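Local coordinates for protein ebony (Drosophila melanogaster, PDB 6DYM) that probably catalyses, as the C-terminal condensation domain of a nonribosomal peptide synthetase, the amide-bond-forming step that joins beta-alanine to amines such as dopamine, at residues F97-F102 / L181-N186; G105-N110 / G158-N163; Y111-L116 / V208-V213. All coordinates share one frame; numbering follows the deposited sequence.

Overall arrangement
Three contacts illustrate how a helix and the loop behind it are seated on one side of a mixed sheet by a few aromatic rings. Contacts 1 and 2 both use helix 93-111, which meets strand 178-184 through the first and strand 158-163 through the second; contact 3 brings the following loop onto strand 205-212, which lies between those two strands. Contact 1 is partly exposed at the sheet's outermost strand and is a cluster of phenylalanines. In contact 2 a phenylalanine meets aliphatic carbons of the helix; the charged end of R108 turns away, its salt bridge to E101 reaching contact 1. Contact 3 is buried and wholly apolar, a leucine on an indole.

Contact 1. Residues F97-F102 / L181-N186; sequences FEFLEF and LNFQVN
F102 lays one edge of its ring over a face of F183, in a T-shaped (edge-to-face) pair with centroids 5.0 Å apart and planes at 74°. The touching atom is CE2 of F102, which stands 3.5 Å from CZ of F183 and lies toward the rim of that face rather than over its middle. One turn earlier on the helix, F99 reaches the same ring differently: CD2 of F183 comes in at the edge of the F99 ring, 3.8 Å from its CE1. The outer end of F99 also meets the next part of the chain, with its CZ 4.0 Å from CG1 of V185. Both helix phenylalanines turn CG opposite their own backbone N (chi1 171° in F99, 167° in F102), which carries the two rings across to the strand side by side. F183 is thus shared by two rings of helix 93-111. Y188 meets both of these as well, and F197 adds a further ring at F99. No hydrogen bond joins helix segment 97-102 to segment 181-186, so the outermost strand and the helix are held here by dispersion and by the directional preference of ring edge for ring face.

Contact 2. Residues G105-N110 / G158-N163; sequences GPIRDN and GIFTTN
F160 is met by two successive residues of helix 93-111, I107 and R108, in a run that begins at G105. The CA of G105 packs over one face of the R108 guanidinium, 3.4 Å above its plane and toward the rim. P106 has no backbone N-H to give, and the helix is kinked at this point, where neither its N nor that of I107 is bonded to the preceding turn. I107 points at the strand, but its touch is light, CG2 standing 4.4 Å from CE1 of F160. R108 comes closer, and it does so with the root of its side chain: CB lies 3.9 Å from CE2 of F160. Beyond that point the arginine leads away, bent at chi3 (67°), and its charged end turns to its neighbour D109. The grip is side-on and two-pronged, NE to OD1 of D109 at 2.7 Å and NH2 to OD2 of D109 at 2.9 Å, with both oxygens approached from above the carboxylate plane. E101 also binds the guanidinium and R82 the carboxylate, so the two charges belong to a wider network that probably steadies the arginine. At N110, ND2 returns to the O of P106 at 2.8 Å, on a lone pair in the carbonyl plane, tying its side chain back to the turn before. The greasy part of the helix therefore faces the sheet while its ions lie to the side. Strand 158-163 runs between strand 119-127, whose I119 touches both R108 and F160, and strand 205-212, whose V208 touches both I107 and F160; helix 133-153 packs against I159 of the same strand.

Contact 3. Residues Y111-L116 / V208-V213; sequences YLPKGL and VHWKEV
L112 and W210 slide past each other from opposite directions, and the leucine ends with a methyl squarely over the indole. Its CD2 lies 3.7 Å from the centroid of the five-membered ring and only 12° off the ring normal, a CH-pi contact with nearly perpendicular approach. The second branch is placed farther along the ring system, CD1 standing 4.0 Å from CE3 of W210, so the two methyls of the leucine follow the fused rings. P113 comes in at the far end of the indole: its CD is 4.0 Å from CZ2 of W210, meeting the six-membered ring obliquely. The tryptophan owes its reach to a first torsion that sets CG opposite the backbone N (chi1 165°), which sends the ring out from strand 205-212 toward the loop. An alanine in place of W210 would remove the whole indole and is likely to deprive the L112 methyls and the P113 ring of the surface they rest on, opening a gap between loop and strand. Packing is close on the neighbouring strand too, where CH2 of W210 rests against CA of G158; F160 touches both L112 and W210. No hydrogen bond joins the two segments, so what holds 111-116 to 208-213 is apolar contact. The seven-strand order, with its parallel central pair 119-127 and 158-163 and the final strand inserted beside 158-163, is that of the GNAT acetyltransferase fold, consistent with this being an atypical condensation domain.

Contact 1. Residues F97-F102 / L181-N186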
ATOM      1  N   PHE A  97       0.657  11.564  -0.421  1.00 23.11           N
ATOM      2  CA  PHE A  97       1.986  11.055  -0.744  1.00 25.67           C
ATOM      3  C   PHE A  97       3.087  11.873  -0.080  1.00 26.10           C
ATOM      4  O   PHE A  97       4.123  11.317   0.302  1.00 27.01           O
ATOM      5  CB  PHE A  97       2.182  11.019  -2.257  1.00 26.83           C
ATOM      6  CG  PHE A  97       1.483   9.871  -2.921  1.00 32.91           C
ATOM      7  CD1 PHE A  97       2.130   8.662  -3.109  1.00 39.24           C
ATOM      8  CD2 PHE A  97       0.169   9.994  -3.338  1.00 39.33           C
ATOM      9  CE1 PHE A  97       1.482   7.599  -3.714  1.00 47.34           C
ATOM     10  CE2 PHE A  97      -0.486   8.934  -3.945  1.00 44.90           C
ATOM     11  CZ  PHE A  97       0.172   7.735  -4.132  1.00 43.12           C
ATOM     12  N   GLU A  98       2.890  13.185   0.074  1.00 22.90           N
ATOM     13  CA  GLU A  98       3.894  13.976   0.778  1.00 21.65           C
ATOM     14  C   GLU A  98       3.940  13.609   2.255  1.00 24.42           C
ATOM     15  O   GLU A  98       5.019  13.563   2.856  1.00 23.25           O
ATOM     16  CB  GLU A  98       3.618  15.466   0.589  1.00 27.96           C
ATOM     17  CG  GLU A  98       3.855  15.950  -0.838  1.00 31.37           C
ATOM     18  CD  GLU A  98       3.752  17.459  -0.978  1.00 40.71           C
ATOM     19  OE1 GLU A  98       3.307  18.126  -0.021  1.00 38.05           O
ATOM     20  OE2 GLU A  98       4.109  17.980  -2.057  1.00 47.75           O
ATOM     21  N   PHE A  99       2.779  13.327   2.857  1.00 23.20           N
ATOM     22  CA  PHE A  99       2.758  12.885   4.248  1.00 20.29           C
ATOM     23  C   PHE A  99       3.440  11.532   4.409  1.00 24.32           C
ATOM     24  O   PHE A  99       4.167  11.309   5.384  1.00 21.54           O
ATOM     25  CB  PHE A  99       1.319  12.818   4.760  1.00 24.19           C
ATOM     26  CG  PHE A  99       1.181  12.166   6.113  1.00 22.81           C
ATOM     27  CD1 PHE A  99       1.831  12.692   7.220  1.00 23.14           C
ATOM     28  CD2 PHE A  99       0.388  11.039   6.281  1.00 24.81           C
ATOM     29  CE1 PHE A  99       1.704  12.103   8.470  1.00 25.21           C
ATOM     30  CE2 PHE A  99       0.258  10.444   7.526  1.00 24.27           C
ATOM     31  CZ  PHE A  99       0.918  10.980   8.623  1.00 23.64           C
ATOM     32  N   LEU A 100       3.212  10.608   3.469  1.00 22.17           N
ATOM     33  CA  LEU A 100       3.884   9.314   3.544  1.00 23.88           C
ATOM     34  C   LEU A 100       5.396   9.473   3.407  1.00 25.16           C
ATOM     35  O   LEU A 100       6.163   8.799   4.104  1.00 21.99           O
ATOM     36  CB  LEU A 100       3.329   8.369   2.479  1.00 21.09           C
ATOM     37  CG  LEU A 100       1.838   8.030   2.631  1.00 22.21           C
ATOM     38  CD1 LEU A 100       1.359   7.127   1.503  1.00 30.94           C
ATOM     39  CD2 LEU A 100       1.554   7.403   3.983  1.00 22.58           C
ATOM     40  N   GLU A 101       5.849  10.370   2.527  1.00 22.34           N
ATOM     41  CA  GLU A 101       7.286  10.629   2.442  1.00 22.92           C
ATOM     42  C   GLU A 101       7.800  11.285   3.720  1.00 21.54           C
ATOM     43  O   GLU A 101       8.920  11.000   4.162  1.00 23.12           O
ATOM     44  CB  GLU A 101       7.596  11.489   1.216  1.00 25.31           C
ATOM     45  CG  GLU A 101       9.084  11.828   1.028  1.00 23.25           C
ATOM     46  CD  GLU A 101       9.969  10.601   0.828  1.00 29.17           C
ATOM     47  OE1 GLU A 101      11.204  10.734   0.983  1.00 28.71           O
ATOM     48  OE2 GLU A 101       9.443   9.504   0.521  1.00 28.83           O
ATOM     49  N   PHE A 102       6.987  12.150   4.335  1.00 20.78           N
ATOM     50  CA  PHE A 102       7.331  12.711   5.641  1.00 18.09           C
ATOM     51  C   PHE A 102       7.598  11.604   6.656  1.00 28.53           C
ATOM     52  O   PHE A 102       8.558  11.680   7.436  1.00 18.93           O
ATOM     53  CB  PHE A 102       6.196  13.637   6.099  1.00 20.05           C
ATOM     54  CG  PHE A 102       6.261  14.054   7.551  1.00 24.72           C
ATOM     55  CD1 PHE A 102       6.899  15.234   7.923  1.00 18.21           C
ATOM     56  CD2 PHE A 102       5.630  13.299   8.534  1.00 26.63           C
ATOM     57  CE1 PHE A 102       6.938  15.634   9.249  1.00 20.96           C
ATOM     58  CE2 PHE A 102       5.667  13.693   9.869  1.00 25.75           C
ATOM     59  CZ  PHE A 102       6.320  14.865  10.226  1.00 23.22           C
ATOM     60  N   LEU A 181       8.098   4.171  13.345  1.00 22.01           N
ATOM     61  CA  LEU A 181       7.501   5.470  13.626  1.00 24.15           C
ATOM     62  C   LEU A 181       6.019   5.253  13.881  1.00 26.22           C
ATOM     63  O   LEU A 181       5.366   4.513  13.139  1.00 24.24           O
ATOM     64  CB  LEU A 181       7.700   6.444  12.459  1.00 21.57           C
ATOM     65  CG  LEU A 181       7.092   7.844  12.612  1.00 23.51           C
ATOM     66  CD1 LEU A 181       7.905   8.685  13.585  1.00 28.80           C
ATOM     67  CD2 LEU A 181       6.976   8.545  11.260  1.00 30.04           C
ATOM     68  N   ASN A 182       5.495   5.888  14.923  1.00 19.00           N
ATOM     69  CA  ASN A 182       4.062   5.870  15.204  1.00 24.64           C
ATOM     70  C   ASN A 182       3.624   7.327  15.259  1.00 23.01           C
ATOM     71  O   ASN A 182       3.708   7.967  16.308  1.00 22.56           O
ATOM     72  CB  ASN A 182       3.754   5.126  16.509  1.00 25.27           C
ATOM     73  CG  ASN A 182       2.266   5.021  16.784  1.00 29.68           C
ATOM     74  OD1 ASN A 182       1.467   5.812  16.280  1.00 27.77           O
ATOM     75  ND2 ASN A 182       1.886   4.030  17.578  1.00 21.42           N
ATOM     76  N   PHE A 183       3.146   7.849  14.136  1.00 22.35           N
ATOM     77  CA  PHE A 183       2.875   9.274  14.027  1.00 20.47           C
ATOM     78  C   PHE A 183       1.384   9.560  14.134  1.00 26.67           C
ATOM     79  O   PHE A 183       0.559   8.871  13.529  1.00 23.68           O
ATOM     80  CB  PHE A 183       3.420   9.843  12.717  1.00 21.29           C
ATOM     81  CG  PHE A 183       3.507  11.344  12.711  1.00 26.01           C
ATOM     82  CD1 PHE A 183       4.599  11.990  13.270  1.00 25.23           C
ATOM     83  CD2 PHE A 183       2.490  12.111  12.166  1.00 21.53           C
ATOM     84  CE1 PHE A 183       4.674  13.374  13.274  1.00 23.52           C
ATOM     85  CE2 PHE A 183       2.560  13.495  12.171  1.00 23.38           C
ATOM     86  CZ  PHE A 183       3.650  14.124  12.726  1.00 19.94           C
ATOM     87  N   GLN A 184       1.054  10.596  14.903  1.00 23.84           N
ATOM     88  CA  GLN A 184      -0.317  11.077  15.050  1.00 28.46           C
ATOM     89  C   GLN A 184      -0.672  11.928  13.835  1.00 23.77           C
ATOM     90  O   GLN A 184      -0.125  13.021  13.658  1.00 24.92           O
ATOM     91  CB  GLN A 184      -0.441  11.872  16.347  1.00 25.21           C
ATOM     92  CG  GLN A 184      -1.858  12.182  16.796  1.00 29.67           C
ATOM     93  CD  GLN A 184      -1.881  12.799  18.179  1.00 32.37           C
ATOM     94  OE1 GLN A 184      -1.376  12.215  19.136  1.00 32.42           O
ATOM     95  NE2 GLN A 184      -2.453  13.994  18.288  1.00 31.32           N
ATOM     96  N   VAL A 185      -1.609  11.448  13.011  1.00 23.83           N
ATOM     97  CA  VAL A 185      -1.806  12.058  11.697  1.00 22.61           C
ATOM     98  C   VAL A 185      -2.369  13.474  11.807  1.00 28.39           C
ATOM     99  O   VAL A 185      -2.155  14.294  10.906  1.00 23.35           O
ATOM    100  CB  VAL A 185      -2.689  11.165  10.798  1.00 23.26           C
ATOM    101  CG1 VAL A 185      -2.194   9.721  10.826  1.00 22.04           C
ATOM    102  CG2 VAL A 185      -4.151  11.252  11.201  1.00 25.81           C
ATOM    103  N   ASN A 186      -3.075  13.807  12.894  1.00 23.55           N
ATOM    104  CA  ASN A 186      -3.614  15.163  12.997  1.00 26.77           C
ATOM    105  C   ASN A 186      -2.569  16.193  13.416  1.00 26.41           C
ATOM    106  O   ASN A 186      -2.908  17.374  13.552  1.00 26.49           O
ATOM    107  CB  ASN A 186      -4.826  15.213  13.949  1.00 24.85           C
ATOM    108  CG  ASN A 186      -4.483  14.909  15.406  1.00 29.49           C
ATOM    109  OD1 ASN A 186      -3.346  15.062  15.853  1.00 33.67           O
ATOM    110  ND2 ASN A 186      -5.491  14.472  16.157  1.00 27.49           N
TER

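Contact 2. Residues G105-N110 / G158-N163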
ATOM      1  N   GLY A 105      10.625   8.887   4.529  1.00 22.69           N
ATOM      2  CA  GLY A 105      11.870   9.386   3.987  1.00 25.09           C
ATOM      3  C   GLY A 105      13.044   9.363   4.946  1.00 23.86           C
ATOM      4  O   GLY A 105      14.071   8.727   4.682  1.00 25.95           O
ATOM      5  N   PRO A 106      12.927  10.083   6.067  1.00 24.16           N
ATOM      6  CA  PRO A 106      14.043  10.114   7.031  1.00 26.88           C
ATOM      7  C   PRO A 106      14.464   8.740   7.516  1.00 28.81           C
ATOM      8  O   PRO A 106      15.659   8.494   7.721  1.00 28.92           O
ATOM      9  CB  PRO A 106      13.485  10.975   8.177  1.00 26.34           C
ATOM     10  CG  PRO A 106      12.466  11.854   7.520  1.00 22.34           C
ATOM     11  CD  PRO A 106      11.853  11.029   6.426  1.00 20.59           C
ATOM     12  N   ILE A 107      13.510   7.830   7.701  1.00 25.18           N
ATOM     13  CA  ILE A 107      13.841   6.489   8.171  1.00 26.53           C
ATOM     14  C   ILE A 107      14.490   5.675   7.057  1.00 23.63           C
ATOM     15  O   ILE A 107      15.547   5.063   7.248  1.00 22.25           O
ATOM     16  CB  ILE A 107      12.578   5.797   8.713  1.00 25.07           C
ATOM     17  CG1 ILE A 107      12.062   6.536   9.953  1.00 31.39           C
ATOM     18  CG2 ILE A 107      12.860   4.336   8.982  1.00 24.54           C
ATOM     19  CD1 ILE A 107      10.700   6.067  10.437  1.00 25.25           C
ATOM     20  N   ARG A 108      13.864   5.664   5.877  1.00 17.07           N
ATOM     21  CA  ARG A 108      14.364   4.877   4.751  1.00 23.37           C
ATOM     22  C   ARG A 108      15.806   5.234   4.404  1.00 25.60           C
ATOM     23  O   ARG A 108      16.640   4.348   4.175  1.00 23.45           O
ATOM     24  CB  ARG A 108      13.465   5.091   3.533  1.00 20.59           C
ATOM     25  CG  ARG A 108      14.012   4.501   2.239  1.00 24.58           C
ATOM     26  CD  ARG A 108      13.284   5.070   1.030  1.00 24.32           C
ATOM     27  NE  ARG A 108      13.568   6.492   0.857  1.00 27.13           N
ATOM     28  CZ  ARG A 108      12.641   7.439   0.770  1.00 27.77           C
ATOM     29  NH1 ARG A 108      11.353   7.123   0.843  1.00 31.96           N
ATOM     30  NH2 ARG A 108      13.000   8.707   0.613  1.00 24.54           N
ATOM     31  N   ASP A 109      16.119   6.525   4.343  1.00 25.37           N
ATOM     32  CA  ASP A 109      17.402   6.942   3.797  1.00 28.37           C
ATOM     33  C   ASP A 109      18.510   7.030   4.837  1.00 28.26           C
ATOM     34  O   ASP A 109      19.675   7.200   4.458  1.00 27.84           O
ATOM     35  CB  ASP A 109      17.244   8.282   3.070  1.00 26.91           C
ATOM     36  CG  ASP A 109      16.334   8.163   1.859  1.00 30.54           C
ATOM     37  OD1 ASP A 109      16.163   7.025   1.379  1.00 26.41           O
ATOM     38  OD2 ASP A 109      15.792   9.186   1.391  1.00 29.50           O
ATOM     39  N   ASN A 110      18.195   6.882   6.125  1.00 21.35           N
ATOM     40  CA  ASN A 110      19.208   6.990   7.162  1.00 27.22           C
ATOM     41  C   ASN A 110      19.347   5.765   8.049  1.00 31.11           C
ATOM     42  O   ASN A 110      20.380   5.632   8.715  1.00 31.49           O
ATOM     43  CB  ASN A 110      18.931   8.208   8.055  1.00 23.93           C
ATOM     44  CG  ASN A 110      19.000   9.502   7.284  1.00 28.99           C
ATOM     45  OD1 ASN A 110      20.087   9.982   6.960  1.00 36.46           O
ATOM     46  ND2 ASN A 110      17.842  10.069   6.972  1.00 25.08           N
ATOM     47  N   GLY A 158      14.470  -6.640   3.288  1.00 24.69           N
ATOM     48  CA  GLY A 158      13.288  -6.557   4.125  1.00 27.04           C
ATOM     49  C   GLY A 158      12.142  -5.890   3.400  1.00 25.09           C
ATOM     50  O   GLY A 158      12.271  -5.442   2.257  1.00 24.61           O
ATOM     51  N   ILE A 159      11.010  -5.825   4.100  1.00 24.19           N
ATOM     52  CA  ILE A 159       9.774  -5.248   3.586  1.00 24.02           C
ATOM     53  C   ILE A 159       9.451  -3.988   4.380  1.00 22.40           C
ATOM     54  O   ILE A 159       9.508  -3.985   5.616  1.00 20.33           O
ATOM     55  CB  ILE A 159       8.614  -6.260   3.661  1.00 21.90           C
ATOM     56  CG1 ILE A 159       8.935  -7.492   2.813  1.00 21.51           C
ATOM     57  CG2 ILE A 159       7.315  -5.615   3.210  1.00 20.58           C
ATOM     58  CD1 ILE A 159       7.997  -8.637   3.030  1.00 36.32           C
ATOM     59  N   PHE A 160       9.066  -2.934   3.665  1.00 22.65           N
ATOM     60  CA  PHE A 160       8.906  -1.590   4.206  1.00 19.84           C
ATOM     61  C   PHE A 160       7.539  -1.062   3.795  1.00 21.30           C
ATOM     62  O   PHE A 160       7.182  -1.132   2.615  1.00 22.10           O
ATOM     63  CB  PHE A 160      10.030  -0.702   3.661  1.00 18.91           C
ATOM     64  CG  PHE A 160      10.091   0.675   4.243  1.00 19.68           C
ATOM     65  CD1 PHE A 160      10.269   0.866   5.600  1.00 23.76           C
ATOM     66  CD2 PHE A 160      10.032   1.789   3.413  1.00 28.40           C
ATOM     67  CE1 PHE A 160      10.358   2.147   6.127  1.00 24.08           C
ATOM     68  CE2 PHE A 160      10.119   3.067   3.932  1.00 23.88           C
ATOM     69  CZ  PHE A 160      10.280   3.244   5.294  1.00 21.78           C
ATOM     70  N   THR A 161       6.772  -0.547   4.756  1.00 22.38           N
ATOM     71  CA  THR A 161       5.447  -0.025   4.435  1.00 29.19           C
ATOM     72  C   THR A 161       4.970   0.906   5.546  1.00 31.01           C
ATOM     73  O   THR A 161       5.388   0.781   6.702  1.00 26.69           O
ATOM     74  CB  THR A 161       4.434  -1.162   4.217  1.00 31.11           C
ATOM     75  OG1 THR A 161       3.156  -0.615   3.869  1.00 30.82           O
ATOM     76  CG2 THR A 161       4.293  -2.022   5.469  1.00 30.91           C
ATOM     77  N   THR A 162       4.107   1.858   5.176  1.00 20.31           N
ATOM     78  CA  THR A 162       3.393   2.689   6.144  1.00 23.21           C
ATOM     79  C   THR A 162       1.941   2.233   6.190  1.00 22.79           C
ATOM     80  O   THR A 162       1.247   2.261   5.169  1.00 22.59           O
ATOM     81  CB  THR A 162       3.459   4.176   5.791  1.00 25.08           C
ATOM     82  OG1 THR A 162       4.823   4.584   5.685  1.00 23.47           O
ATOM     83  CG2 THR A 162       2.787   5.013   6.875  1.00 21.02           C
ATOM     84  N   ASN A 163       1.488   1.823   7.364  1.00 21.80           N
ATOM     85  CA  ASN A 163       0.135   1.316   7.529  1.00 25.57           C
ATOM     86  C   ASN A 163      -0.726   2.395   8.166  1.00 20.60           C
ATOM     87  O   ASN A 163      -0.395   2.916   9.238  1.00 20.34           O
ATOM     88  CB  ASN A 163       0.146   0.031   8.350  1.00 16.79           C
ATOM     89  CG  ASN A 163       0.720  -1.122   7.565  1.00 22.46           C
ATOM     90  OD1 ASN A 163       0.274  -1.404   6.455  1.00 24.12           O
ATOM     91  ND2 ASN A 163       1.733  -1.773   8.115  1.00 21.24           N
TER

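Contact 3. Residues Y111-L116 / V208-V213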
ATOM      1  N   TYR A 111      18.357   4.869   8.082  1.00 20.52           N
ATOM      2  CA  TYR A 111      18.413   3.702   8.951  1.00 21.82           C
ATOM      3  C   TYR A 111      18.291   2.371   8.227  1.00 25.82           C
ATOM      4  O   TYR A 111      18.671   1.347   8.801  1.00 29.71           O
ATOM      5  CB  TYR A 111      17.310   3.774  10.018  1.00 22.95           C
ATOM      6  CG  TYR A 111      17.600   4.778  11.108  1.00 31.21           C
ATOM      7  CD1 TYR A 111      16.913   5.984  11.170  1.00 31.83           C
ATOM      8  CD2 TYR A 111      18.578   4.527  12.068  1.00 34.77           C
ATOM      9  CE1 TYR A 111      17.183   6.912  12.170  1.00 32.05           C
ATOM     10  CE2 TYR A 111      18.855   5.445  13.066  1.00 36.44           C
ATOM     11  CZ  TYR A 111      18.152   6.634  13.114  1.00 35.33           C
ATOM     12  OH  TYR A 111      18.424   7.544  14.109  1.00 36.37           O
ATOM     13  N   LEU A 112      17.786   2.348   7.005  1.00 24.69           N
ATOM     14  CA  LEU A 112      17.589   1.102   6.280  1.00 21.77           C
ATOM     15  C   LEU A 112      18.731   0.861   5.299  1.00 28.97           C
ATOM     16  O   LEU A 112      19.457   1.793   4.935  1.00 26.29           O
ATOM     17  CB  LEU A 112      16.244   1.138   5.543  1.00 23.49           C
ATOM     18  CG  LEU A 112      15.028   1.258   6.467  1.00 21.66           C
ATOM     19  CD1 LEU A 112      13.731   1.138   5.675  1.00 21.74           C
ATOM     20  CD2 LEU A 112      15.085   0.214   7.574  1.00 21.17           C
ATOM     21  N   PRO A 113      18.923  -0.385   4.847  1.00 35.14           N
ATOM     22  CA  PRO A 113      20.089  -0.695   4.006  1.00 29.05           C
ATOM     23  C   PRO A 113      20.123   0.123   2.722  1.00 28.23           C
ATOM     24  O   PRO A 113      19.097   0.369   2.085  1.00 30.88           O
ATOM     25  CB  PRO A 113      19.923  -2.190   3.707  1.00 34.83           C
ATOM     26  CG  PRO A 113      19.083  -2.707   4.813  1.00 31.65           C
ATOM     27  CD  PRO A 113      18.142  -1.596   5.161  1.00 23.42           C
ATOM     28  N   LYS A 114      21.331   0.535   2.346  1.00 31.02           N
ATOM     29  CA  LYS A 114      21.547   1.290   1.126  1.00 28.70           C
ATOM     30  C   LYS A 114      21.650   0.352  -0.070  1.00 26.94           C
ATOM     31  O   LYS A 114      21.972  -0.833   0.058  1.00 39.87           O
ATOM     32  CB  LYS A 114      22.817   2.139   1.228  1.00 32.01           C
ATOM     33  CG  LYS A 114      22.816   3.150   2.363  1.00 42.74           C
ATOM     34  CD  LYS A 114      21.980   4.374   2.015  1.00 48.91           C
ATOM     35  CE  LYS A 114      22.485   5.616   2.741  1.00 52.50           C
ATOM     36  NZ  LYS A 114      22.122   5.613   4.185  1.00 44.82           N
ATOM     37  N   GLY A 115      21.368   0.898  -1.244  1.00 27.34           N
ATOM     38  CA  GLY A 115      21.542   0.168  -2.478  1.00 29.11           C
ATOM     39  C   GLY A 115      20.232  -0.376  -3.024  1.00 37.65           C
ATOM     40  O   GLY A 115      19.207  -0.442  -2.340  1.00 28.43           O
ATOM     41  N   LEU A 116      20.278  -0.770  -4.291  1.00 31.71           N
ATOM     42  CA  LEU A 116      19.122  -1.351  -4.949  1.00 30.18           C
ATOM     43  C   LEU A 116      18.914  -2.784  -4.466  1.00 26.06           C
ATOM     44  O   LEU A 116      19.819  -3.424  -3.924  1.00 28.92           O
ATOM     45  CB  LEU A 116      19.297  -1.318  -6.470  1.00 35.96           C
ATOM     46  CG  LEU A 116      18.872  -0.058  -7.241  1.00 44.67           C
ATOM     47  CD1 LEU A 116      19.206   1.227  -6.488  1.00 45.88           C
ATOM     48  CD2 LEU A 116      19.510  -0.037  -8.625  1.00 46.34           C
ATOM     49  N   VAL A 208       4.970   3.353  10.515  1.00 18.29           N
ATOM     50  CA  VAL A 208       6.000   2.906   9.582  1.00 21.34           C
ATOM     51  C   VAL A 208       6.527   1.563  10.068  1.00 20.88           C
ATOM     52  O   VAL A 208       7.028   1.453  11.194  1.00 19.78           O
ATOM     53  CB  VAL A 208       7.132   3.940   9.462  1.00 23.85           C
ATOM     54  CG1 VAL A 208       8.220   3.438   8.526  1.00 22.60           C
ATOM     55  CG2 VAL A 208       6.581   5.259   8.950  1.00 18.22           C
ATOM     56  N   HIS A 209       6.415   0.545   9.218  1.00 17.96           N
ATOM     57  CA  HIS A 209       6.694  -0.835   9.588  1.00 26.40           C
ATOM     58  C   HIS A 209       7.814  -1.403   8.729  1.00 24.37           C
ATOM     59  O   HIS A 209       7.892  -1.133   7.528  1.00 20.77           O
ATOM     60  CB  HIS A 209       5.445  -1.714   9.434  1.00 20.15           C
ATOM     61  CG  HIS A 209       4.524  -1.672  10.610  1.00 18.02           C
ATOM     62  ND1 HIS A 209       3.196  -1.316  10.503  1.00 21.38           N
ATOM     63  CD2 HIS A 209       4.731  -1.963  11.916  1.00 22.27           C
ATOM     64  CE1 HIS A 209       2.625  -1.388  11.693  1.00 22.49           C
ATOM     65  NE2 HIS A 209       3.537  -1.775  12.569  1.00 23.42           N
ATOM     66  N   TRP A 210       8.660  -2.224   9.353  1.00 20.10           N
ATOM     67  CA  TRP A 210       9.828  -2.792   8.693  1.00 19.53           C
ATOM     68  C   TRP A 210      10.030  -4.211   9.203  1.00 22.26           C
ATOM     69  O   TRP A 210      10.019  -4.443  10.416  1.00 19.21           O
ATOM     70  CB  TRP A 210      11.067  -1.924   8.967  1.00 24.14           C
ATOM     71  CG  TRP A 210      12.407  -2.538   8.653  1.00 24.10           C
ATOM     72  CD1 TRP A 210      13.363  -2.911   9.554  1.00 23.50           C
ATOM     73  CD2 TRP A 210      12.958  -2.807   7.353  1.00 21.64           C
ATOM     74  NE1 TRP A 210      14.463  -3.408   8.899  1.00 23.89           N
ATOM     75  CE2 TRP A 210      14.240  -3.357   7.549  1.00 22.15           C
ATOM     76  CE3 TRP A 210      12.485  -2.648   6.047  1.00 21.33           C
ATOM     77  CZ2 TRP A 210      15.061  -3.740   6.489  1.00 22.46           C
ATOM     78  CZ3 TRP A 210      13.303  -3.031   4.995  1.00 25.12           C
ATOM     79  CH2 TRP A 210      14.576  -3.567   5.224  1.00 24.00           C
ATOM     80  N   LYS A 211      10.197  -5.158   8.283  1.00 22.78           N
ATOM     81  CA  LYS A 211      10.418  -6.553   8.639  1.00 25.48           C
ATOM     82  C   LYS A 211      11.601  -7.077   7.847  1.00 22.02           C
ATOM     83  O   LYS A 211      11.545  -7.144   6.616  1.00 21.81           O
ATOM     84  CB  LYS A 211       9.175  -7.406   8.369  1.00 22.40           C
ATOM     85  CG  LYS A 211       9.341  -8.875   8.750  1.00 29.44           C
ATOM     86  CD  LYS A 211       8.024  -9.632   8.628  1.00 31.27           C
ATOM     87  CE  LYS A 211       8.168 -11.063   9.115  1.00 41.25           C
ATOM     88  NZ  LYS A 211       9.323 -11.196  10.041  1.00 42.46           N
ATOM     89  N   GLU A 212      12.662  -7.456   8.548  1.00 24.61           N
ATOM     90  CA  GLU A 212      13.809  -8.057   7.891  1.00 25.99           C
ATOM     91  C   GLU A 212      13.453  -9.455   7.404  1.00 35.49           C
ATOM     92  O   GLU A 212      12.733 -10.204   8.071  1.00 27.16           O
ATOM     93  CB  GLU A 212      14.999  -8.104   8.844  1.00 30.89           C
ATOM     94  CG  GLU A 212      15.578  -6.724   9.121  1.00 37.71           C
ATOM     95  CD  GLU A 212      16.923  -6.781   9.810  1.00 48.36           C
ATOM     96  OE1 GLU A 212      17.564  -7.853   9.779  1.00 55.32           O
ATOM     97  OE2 GLU A 212      17.336  -5.753  10.386  1.00 64.60           O
ATOM     98  N   VAL A 213      13.953  -9.793   6.225  1.00 27.01           N
ATOM     99  CA  VAL A 213      13.626 -11.042   5.565  1.00 34.41           C
ATOM    100  C   VAL A 213      14.768 -12.039   5.726  1.00 43.86           C
ATOM    101  O   VAL A 213      14.544 -13.205   6.047  1.00 50.82           O
ATOM    102  CB  VAL A 213      13.307 -10.791   4.080  1.00 39.28           C
ATOM    103  CG1 VAL A 213      13.632 -12.012   3.245  1.00 41.92           C
ATOM    104  CG2 VAL A 213      11.853 -10.389   3.920  1.00 34.43           C
TER